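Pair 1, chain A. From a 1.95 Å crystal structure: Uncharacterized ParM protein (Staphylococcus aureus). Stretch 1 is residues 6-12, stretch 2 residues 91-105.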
# COMPACT_ATOMS: atom_id res chain seq x y z
N VAL A 6 0.13 8.41 15.46
CA VAL A 6 -0.67 8.08 14.30
C VAL A 6 -0.02 6.94 13.51
O VAL A 6 1.13 7.04 13.11
CB VAL A 6 -0.83 9.33 13.38
CG1 VAL A 6 -1.45 8.93 12.04
CG2 VAL A 6 -1.75 10.36 14.07
N MSE A 7 -0.76 5.85 13.33
CA MSE A 7 -0.27 4.71 12.56
C MSE A 7 -0.97 4.75 11.21
O MSE A 7 -2.20 4.80 11.17
CB MSE A 7 -0.62 3.37 13.19
CG MSE A 7 0.15 2.97 14.45
SE MSE A 7 -0.42 1.15 14.99
CE MSE A 7 0.87 0.80 16.35
N ALA A 8 -0.19 4.72 10.12
CA ALA A 8 -0.75 4.72 8.78
C ALA A 8 -0.35 3.36 8.21
O ALA A 8 0.82 2.99 8.26
CB ALA A 8 -0.18 5.83 7.96
N LEU A 9 -1.33 2.64 7.69
CA LEU A 9 -1.11 1.29 7.16
C LEU A 9 -1.76 1.12 5.81
O LEU A 9 -2.83 1.67 5.57
CB LEU A 9 -1.70 0.26 8.11
CG LEU A 9 -0.89 -0.01 9.38
CD1 LEU A 9 -1.74 -0.81 10.40
CD2 LEU A 9 0.39 -0.80 8.99
N ASP A 10 -1.12 0.35 4.94
CA ASP A 10 -1.64 0.12 3.59
C ASP A 10 -1.46 -1.36 3.31
O ASP A 10 -0.33 -1.80 3.04
CB ASP A 10 -0.81 0.94 2.61
CG ASP A 10 -1.27 0.78 1.15
OD1 ASP A 10 -2.25 0.06 0.88
OD2 ASP A 10 -0.65 1.42 0.28
N PHE A 11 -2.54 -2.13 3.41
CA PHE A 11 -2.47 -3.57 3.17
C PHE A 11 -2.78 -3.84 1.70
O PHE A 11 -3.88 -4.21 1.34
CB PHE A 11 -3.47 -4.30 4.06
CG PHE A 11 -3.20 -4.11 5.53
CD1 PHE A 11 -3.84 -3.11 6.25
CD2 PHE A 11 -2.27 -4.92 6.18
CE1 PHE A 11 -3.56 -2.91 7.62
CE2 PHE A 11 -1.98 -4.73 7.54
CZ PHE A 11 -2.62 -3.72 8.26
N GLY A 12 -1.78 -3.63 0.86
CA GLY A 12 -1.98 -3.80 -0.57
C GLY A 12 -1.70 -5.14 -1.20
O GLY A 12 -1.50 -6.17 -0.53
N SER A 91 -5.07 -15.69 8.21
CA SER A 91 -3.89 -15.17 7.52
C SER A 91 -3.80 -13.64 7.59
O SER A 91 -2.78 -13.04 7.99
CB SER A 91 -3.99 -15.57 6.04
OG SER A 91 -2.75 -15.46 5.40
N PHE A 92 -4.87 -13.00 7.14
CA PHE A 92 -4.91 -11.55 7.10
C PHE A 92 -5.03 -10.96 8.49
O PHE A 92 -4.38 -9.95 8.80
CB PHE A 92 -6.08 -11.07 6.23
CG PHE A 92 -6.18 -9.57 6.12
CD1 PHE A 92 -7.10 -8.86 6.87
CD2 PHE A 92 -5.34 -8.87 5.26
CE1 PHE A 92 -7.19 -7.47 6.77
CE2 PHE A 92 -5.43 -7.48 5.15
CZ PHE A 92 -6.36 -6.79 5.91
N LYS A 93 -5.85 -11.57 9.34
CA LYS A 93 -5.98 -11.05 10.69
C LYS A 93 -4.63 -11.05 11.40
O LYS A 93 -4.32 -10.11 12.12
CB LYS A 93 -7.01 -11.85 11.49
CG LYS A 93 -8.43 -11.58 10.99
CD LYS A 93 -9.50 -12.19 11.88
CE LYS A 93 -9.67 -13.67 11.65
NZ LYS A 93 -10.85 -14.14 12.41
N ASP A 94 -3.83 -12.10 11.20
CA ASP A 94 -2.52 -12.17 11.84
C ASP A 94 -1.59 -11.11 11.25
O ASP A 94 -0.80 -10.48 11.97
CB ASP A 94 -1.89 -13.57 11.65
CG ASP A 94 -2.59 -14.66 12.49
OD1 ASP A 94 -2.37 -15.86 12.22
OD2 ASP A 94 -3.34 -14.32 13.44
N LEU A 95 -1.67 -10.91 9.94
CA LEU A 95 -0.87 -9.91 9.25
C LEU A 95 -1.16 -8.52 9.86
O LEU A 95 -0.25 -7.73 10.12
CB LEU A 95 -1.23 -9.88 7.77
CG LEU A 95 -0.54 -8.78 6.92
CD1 LEU A 95 0.97 -9.08 6.80
CD2 LEU A 95 -1.18 -8.73 5.53
N VAL A 96 -2.44 -8.23 10.09
CA VAL A 96 -2.81 -6.93 10.67
C VAL A 96 -2.16 -6.76 12.06
O VAL A 96 -1.57 -5.72 12.35
CB VAL A 96 -4.35 -6.80 10.77
CG1 VAL A 96 -4.72 -5.54 11.59
CG2 VAL A 96 -4.95 -6.69 9.38
N GLU A 97 -2.26 -7.79 12.92
CA GLU A 97 -1.64 -7.70 14.24
C GLU A 97 -0.11 -7.49 14.17
O GLU A 97 0.44 -6.67 14.92
CB GLU A 97 -1.92 -8.95 15.09
CG GLU A 97 -3.38 -9.20 15.42
CD GLU A 97 -4.02 -8.04 16.13
OE1 GLU A 97 -3.43 -7.57 17.12
OE2 GLU A 97 -5.10 -7.58 15.69
N CYS A 98 0.60 -8.24 13.32
CA CYS A 98 2.06 -8.06 13.20
C CYS A 98 2.46 -6.67 12.66
O CYS A 98 3.49 -6.12 13.05
CB CYS A 98 2.67 -9.14 12.30
SG CYS A 98 2.46 -10.80 12.99
N SER A 99 1.65 -6.14 11.75
CA SER A 99 1.89 -4.84 11.14
C SER A 99 1.69 -3.77 12.22
O SER A 99 2.48 -2.84 12.37
CB SER A 99 0.92 -4.62 9.97
OG SER A 99 1.18 -5.54 8.93
N ILE A 100 0.62 -3.91 12.98
CA ILE A 100 0.39 -2.96 14.06
C ILE A 100 1.54 -3.10 15.06
O ILE A 100 2.10 -2.10 15.53
CB ILE A 100 -0.97 -3.24 14.74
CG1 ILE A 100 -2.09 -2.73 13.81
CG2 ILE A 100 -1.00 -2.58 16.13
CD1 ILE A 100 -3.51 -3.05 14.28
N GLY A 101 1.92 -4.34 15.35
CA GLY A 101 3.01 -4.56 16.29
C GLY A 101 4.34 -3.94 15.87
O GLY A 101 5.07 -3.40 16.71
N LEU A 102 4.67 -4.02 14.58
CA LEU A 102 5.93 -3.46 14.07
C LEU A 102 5.94 -1.95 14.28
O LEU A 102 6.98 -1.37 14.61
CB LEU A 102 6.11 -3.73 12.57
CG LEU A 102 6.99 -4.88 12.07
CD1 LEU A 102 7.16 -4.69 10.54
CD2 LEU A 102 8.37 -4.89 12.77
N LEU A 103 4.81 -1.30 14.05
CA LEU A 103 4.75 0.13 14.25
C LEU A 103 4.83 0.44 15.76
O LEU A 103 5.53 1.39 16.15
CB LEU A 103 3.49 0.73 13.64
CG LEU A 103 3.36 0.62 12.09
CD1 LEU A 103 2.13 1.40 11.62
CD2 LEU A 103 4.62 1.18 11.40
N ALA A 104 4.17 -0.37 16.58
CA ALA A 104 4.19 -0.16 18.04
C ALA A 104 5.61 -0.27 18.59
O ALA A 104 5.99 0.47 19.50
CB ALA A 104 3.26 -1.18 18.76
N ARG A 105 6.40 -1.16 18.02
CA ARG A 105 7.76 -1.35 18.48
C ARG A 105 8.60 -0.08 18.28
O ARG A 105 9.63 0.09 18.92
CB ARG A 105 8.42 -2.53 17.76
CG ARG A 105 9.69 -3.04 18.46
CD ARG A 105 10.92 -2.70 17.63
NE ARG A 105 10.86 -3.32 16.30
CZ ARG A 105 11.18 -4.59 16.05
NH1 ARG A 105 11.08 -5.06 14.81
NH2 ARG A 105 11.62 -5.37 17.03

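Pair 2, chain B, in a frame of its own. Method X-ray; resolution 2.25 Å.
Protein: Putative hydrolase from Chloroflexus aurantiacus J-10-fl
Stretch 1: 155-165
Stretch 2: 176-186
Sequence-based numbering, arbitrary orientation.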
# COMPACT_ATOMS: atom_id res chain seq x y z
N SER B 155 -10.91 -0.61 10.39
CA SER B 155 -9.99 -1.53 11.03
C SER B 155 -8.66 -1.62 10.32
O SER B 155 -8.53 -1.18 9.19
CB SER B 155 -10.61 -2.92 11.10
OG SER B 155 -10.82 -3.42 9.79
N LEU B 156 -7.66 -2.20 10.99
CA LEU B 156 -6.34 -2.40 10.40
C LEU B 156 -5.81 -3.72 10.91
O LEU B 156 -6.12 -4.13 12.03
CB LEU B 156 -5.39 -1.27 10.81
CG LEU B 156 -5.56 0.10 10.13
CD1 LEU B 156 -4.62 1.10 10.77
CD2 LEU B 156 -5.25 -0.02 8.64
N TYR B 157 -5.02 -4.41 10.08
CA TYR B 157 -4.42 -5.67 10.51
C TYR B 157 -2.92 -5.58 10.33
O TYR B 157 -2.42 -4.80 9.54
CB TYR B 157 -4.99 -6.88 9.74
CG TYR B 157 -4.72 -6.94 8.24
CD1 TYR B 157 -3.43 -7.20 7.75
CD2 TYR B 157 -5.76 -6.78 7.32
CE1 TYR B 157 -3.19 -7.29 6.37
CE2 TYR B 157 -5.53 -6.87 5.93
CZ TYR B 157 -4.24 -7.12 5.47
OH TYR B 157 -3.99 -7.18 4.11
N PHE B 158 -2.22 -6.39 11.11
CA PHE B 158 -0.77 -6.43 11.08
C PHE B 158 -0.38 -7.89 11.07
O PHE B 158 -0.88 -8.67 11.87
CB PHE B 158 -0.19 -5.73 12.32
CG PHE B 158 -0.70 -4.32 12.51
CD1 PHE B 158 -1.93 -4.07 13.09
CD2 PHE B 158 0.06 -3.23 12.07
CE1 PHE B 158 -2.42 -2.76 13.22
CE2 PHE B 158 -0.41 -1.92 12.20
CZ PHE B 158 -1.66 -1.68 12.77
N VAL B 159 0.47 -8.27 10.13
CA VAL B 159 0.97 -9.64 10.14
C VAL B 159 2.21 -9.76 11.01
O VAL B 159 3.32 -9.79 10.52
CB VAL B 159 1.27 -10.14 8.72
CG1 VAL B 159 1.45 -11.65 8.71
CG2 VAL B 159 0.17 -9.72 7.76
N GLU B 160 2.02 -9.72 12.33
CA GLU B 160 3.05 -9.63 13.35
C GLU B 160 4.20 -10.58 13.05
O GLU B 160 5.36 -10.20 13.33
CB GLU B 160 2.47 -9.91 14.73
CG GLU B 160 2.96 -8.96 15.82
CD GLU B 160 4.33 -9.32 16.34
OE1 GLU B 160 4.62 -10.53 16.45
OE2 GLU B 160 5.12 -8.40 16.63
N PRO B 161 3.98 -11.81 12.61
CA PRO B 161 5.11 -12.72 12.38
C PRO B 161 6.16 -12.16 11.44
O PRO B 161 7.35 -12.23 11.73
CB PRO B 161 4.43 -13.98 11.83
CG PRO B 161 3.09 -13.97 12.53
CD PRO B 161 2.69 -12.50 12.44
N ASN B 162 5.72 -11.59 10.32
CA ASN B 162 6.65 -11.02 9.35
C ASN B 162 7.23 -9.72 9.88
O ASN B 162 8.38 -9.38 9.61
CB ASN B 162 5.97 -10.79 8.00
CG ASN B 162 5.37 -12.07 7.42
OD1 ASN B 162 5.60 -13.16 7.95
ND2 ASN B 162 4.61 -11.93 6.33
N ILE B 163 6.43 -8.98 10.63
CA ILE B 163 6.87 -7.73 11.24
C ILE B 163 8.00 -8.03 12.23
O ILE B 163 9.02 -7.35 12.25
CB ILE B 163 5.69 -7.03 11.99
CG1 ILE B 163 4.59 -6.65 11.00
CG2 ILE B 163 6.20 -5.79 12.72
CD1 ILE B 163 3.39 -5.95 11.60
N ALA B 164 7.82 -9.08 13.04
CA ALA B 164 8.80 -9.49 14.03
C ALA B 164 10.10 -9.95 13.35
O ALA B 164 11.19 -9.65 13.82
CB ALA B 164 8.24 -10.61 14.90
N ARG B 165 9.97 -10.68 12.24
CA ARG B 165 11.14 -11.16 11.53
C ARG B 165 11.94 -10.04 10.88
O ARG B 165 13.17 -10.12 10.83
CB ARG B 165 10.72 -12.18 10.47
CG ARG B 165 10.37 -13.51 11.07
CD ARG B 165 9.59 -14.39 10.11
NE ARG B 165 9.35 -15.70 10.71
CZ ARG B 165 8.68 -15.89 11.85
NH1 ARG B 165 8.19 -14.86 12.52
NH2 ARG B 165 8.54 -17.12 12.33
N ASP B 176 9.73 0.93 18.49
CA ASP B 176 9.87 1.90 17.41
C ASP B 176 9.45 1.41 16.03
O ASP B 176 8.77 2.14 15.29
CB ASP B 176 11.30 2.44 17.39
CG ASP B 176 11.58 3.39 18.53
OD1 ASP B 176 10.89 3.30 19.57
OD2 ASP B 176 12.49 4.23 18.39
N PHE B 177 9.85 0.20 15.68
CA PHE B 177 9.50 -0.34 14.38
C PHE B 177 7.99 -0.55 14.23
O PHE B 177 7.42 -0.25 13.19
CB PHE B 177 10.22 -1.65 14.12
CG PHE B 177 9.96 -2.21 12.76
CD1 PHE B 177 10.08 -1.41 11.62
CD2 PHE B 177 9.61 -3.54 12.60
CE1 PHE B 177 9.85 -1.93 10.34
CE2 PHE B 177 9.37 -4.08 11.33
CZ PHE B 177 9.50 -3.26 10.20
N ARG B 178 7.34 -1.06 15.27
CA ARG B 178 5.91 -1.29 15.20
C ARG B 178 5.09 -0.01 15.22
O ARG B 178 3.97 0.02 14.72
CB ARG B 178 5.48 -2.25 16.31
CG ARG B 178 5.92 -3.67 16.02
CD ARG B 178 5.58 -4.60 17.14
NE ARG B 178 6.03 -5.95 16.84
CZ ARG B 178 7.30 -6.32 16.78
NH1 ARG B 178 8.26 -5.44 17.01
NH2 ARG B 178 7.60 -7.58 16.50
N LEU B 179 5.64 1.05 15.80
CA LEU B 179 4.95 2.33 15.79
C LEU B 179 5.15 2.90 14.39
O LEU B 179 4.26 3.53 13.83
CB LEU B 179 5.51 3.30 16.83
CG LEU B 179 4.90 4.72 16.76
CD1 LEU B 179 3.38 4.63 16.96
CD2 LEU B 179 5.54 5.64 17.80
N TRP B 180 6.33 2.65 13.84
CA TRP B 180 6.67 3.11 12.50
C TRP B 180 5.67 2.48 11.52
O TRP B 180 5.14 3.15 10.64
CB TRP B 180 8.09 2.68 12.14
CG TRP B 180 8.50 3.08 10.75
CD1 TRP B 180 9.03 4.27 10.36
CD2 TRP B 180 8.40 2.28 9.56
NE1 TRP B 180 9.26 4.27 9.00
CE2 TRP B 180 8.89 3.06 8.48
CE3 TRP B 180 7.95 0.98 9.29
CZ2 TRP B 180 8.93 2.59 7.16
CZ3 TRP B 180 7.99 0.51 7.98
CH2 TRP B 180 8.48 1.32 6.93
N ILE B 181 5.44 1.19 11.69
CA ILE B 181 4.52 0.42 10.85
C ILE B 181 3.09 0.88 11.00
O ILE B 181 2.35 0.98 10.03
CB ILE B 181 4.63 -1.08 11.18
CG1 ILE B 181 5.89 -1.63 10.52
CG2 ILE B 181 3.40 -1.83 10.71
CD1 ILE B 181 6.21 -3.04 10.90
N THR B 182 2.69 1.15 12.23
CA THR B 182 1.33 1.61 12.48
C THR B 182 1.11 2.97 11.81
O THR B 182 0.08 3.20 11.19
CB THR B 182 1.07 1.71 13.99
OG1 THR B 182 1.18 0.40 14.57
CG2 THR B 182 -0.31 2.28 14.26
N LEU B 183 2.10 3.85 11.93
CA LEU B 183 2.02 5.18 11.34
C LEU B 183 1.93 5.08 9.82
O LEU B 183 1.16 5.78 9.17
CB LEU B 183 3.25 6.00 11.72
CG LEU B 183 3.31 6.48 13.17
CD1 LEU B 183 4.65 7.14 13.43
CD2 LEU B 183 2.15 7.44 13.42
N HIS B 184 2.73 4.19 9.27
CA HIS B 184 2.75 3.98 7.84
C HIS B 184 1.36 3.44 7.41
O HIS B 184 0.78 3.88 6.42
CB HIS B 184 3.87 2.99 7.53
CG HIS B 184 4.00 2.66 6.09
ND1 HIS B 184 3.85 1.37 5.61
CD2 HIS B 184 4.28 3.43 5.01
CE1 HIS B 184 4.03 1.37 4.30
NE2 HIS B 184 4.30 2.60 3.91
N GLU B 185 0.84 2.52 8.19
CA GLU B 185 -0.46 1.89 7.94
C GLU B 185 -1.61 2.91 7.98
O GLU B 185 -2.48 2.93 7.09
CB GLU B 185 -0.71 0.83 9.00
CG GLU B 185 -1.50 -0.35 8.56
CD GLU B 185 -0.62 -1.41 7.93
OE1 GLU B 185 -0.07 -1.14 6.84
OE2 GLU B 185 -0.48 -2.49 8.55
N MET B 186 -1.63 3.72 9.03
CA MET B 186 -2.68 4.70 9.20
C MET B 186 -2.60 5.76 8.12
O MET B 186 -3.62 6.25 7.63
CB MET B 186 -2.60 5.34 10.59
CG MET B 186 -3.75 6.28 10.93
SD MET B 186 -5.28 5.42 11.25
CE MET B 186 -5.91 5.37 9.68

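A strand laid across a helix poses a simple packing problem: alternate strand residues face the helix, and the gap between the two backbones must be filled by whatever side chains those positions carry. Pairs 1 and 2 illustrate how freely the filling can vary while the frame changes little. In pair 1 the strand and helix axes approach to 9.6 Å with their directions 140° apart; in pair 2 the values are 9.9 Å and 139°. Fourteen central residues superpose with an RMSD of 0.8 Å, and the positions correspond: L9(A) matches F158(B), and I100(A) matches T182(B), with CA atoms 0.5 and 0.4 Å apart.

At the first inward position the strand residues are M7(A), a selenomethionine, and L156(B), both pointing toward the helix. The longer M7(A) reaches the helix backbone, its CE lying 3.3 Å from I100(A) O, while its CB packs 3.7 Å from L103(A) CD1. In pair 2 the position of L103(A) is taken by E185(B), yet the packing survives because the aliphatic part of the glutamate serves as hydrocarbon: L156(B) CD2 lies 3.8 Å from E185(B) CG. The charged end has other needs. E185(B) OE2 comes within 3.2 Å of Y157(B) O, but both are acceptors and no hydrogen bond joins them; OE2 is instead hydrogen-bonded elsewhere in the structure.

Two residues along, L9(A) uses its branched end to touch three helix residues, with CD1 3.9 Å from I100(A) CG1 and CD2 3.8 Å from L103(A) CD1 and 4.0 Å from S99(A) CB. Its counterpart F158(B) starts sideways, but its ring reaches the helix, where I181(B) CG2 sits at the ring edge, 3.9 Å from F158(B) CD2. I181(B) matches S99(A), and the larger side chain also meets I163(B), whose CG2 lies 3.3 Å from I181(B) CD1. In both helices a hydroxyl is turned back on its own backbone, at different positions: S99(A) OG donates to L95(A) O at 2.9 Å, and T182(B) OG1 to R178(B) O at 2.8 Å. Such bonds allow a polar side chain to sit in a buried setting with its donor satisfied.

A marked change in chemistry comes at F11(A) and E160(B), where pair 2 has already turned from strand into helix. Pair 1 solves the position with aromatic packing: the edge of F92(A) is directed at the face of F11(A), centroids 5.5 Å apart and planes at 68°, and V96(A) CG2 stands over a face of the F11(A) ring, 4.2 Å from its centroid. At the matching helix position pair 2 has R178(B), so an apolar contact gives way to a salt bridge. R178(B) NE and NH2 both donate to E160(B) OE2, each at 2.6 Å. I163(B) CG2 covers one face of the guanidinium, so the charged group is itself packed against hydrocarbon.

The principle is that a similar backbone frame sets where many contacts fall, not their chemistry: methyl, ring, aliphatic stem and ion pair can each fill the gap between the two stretches, at matched positions but not always in the same space.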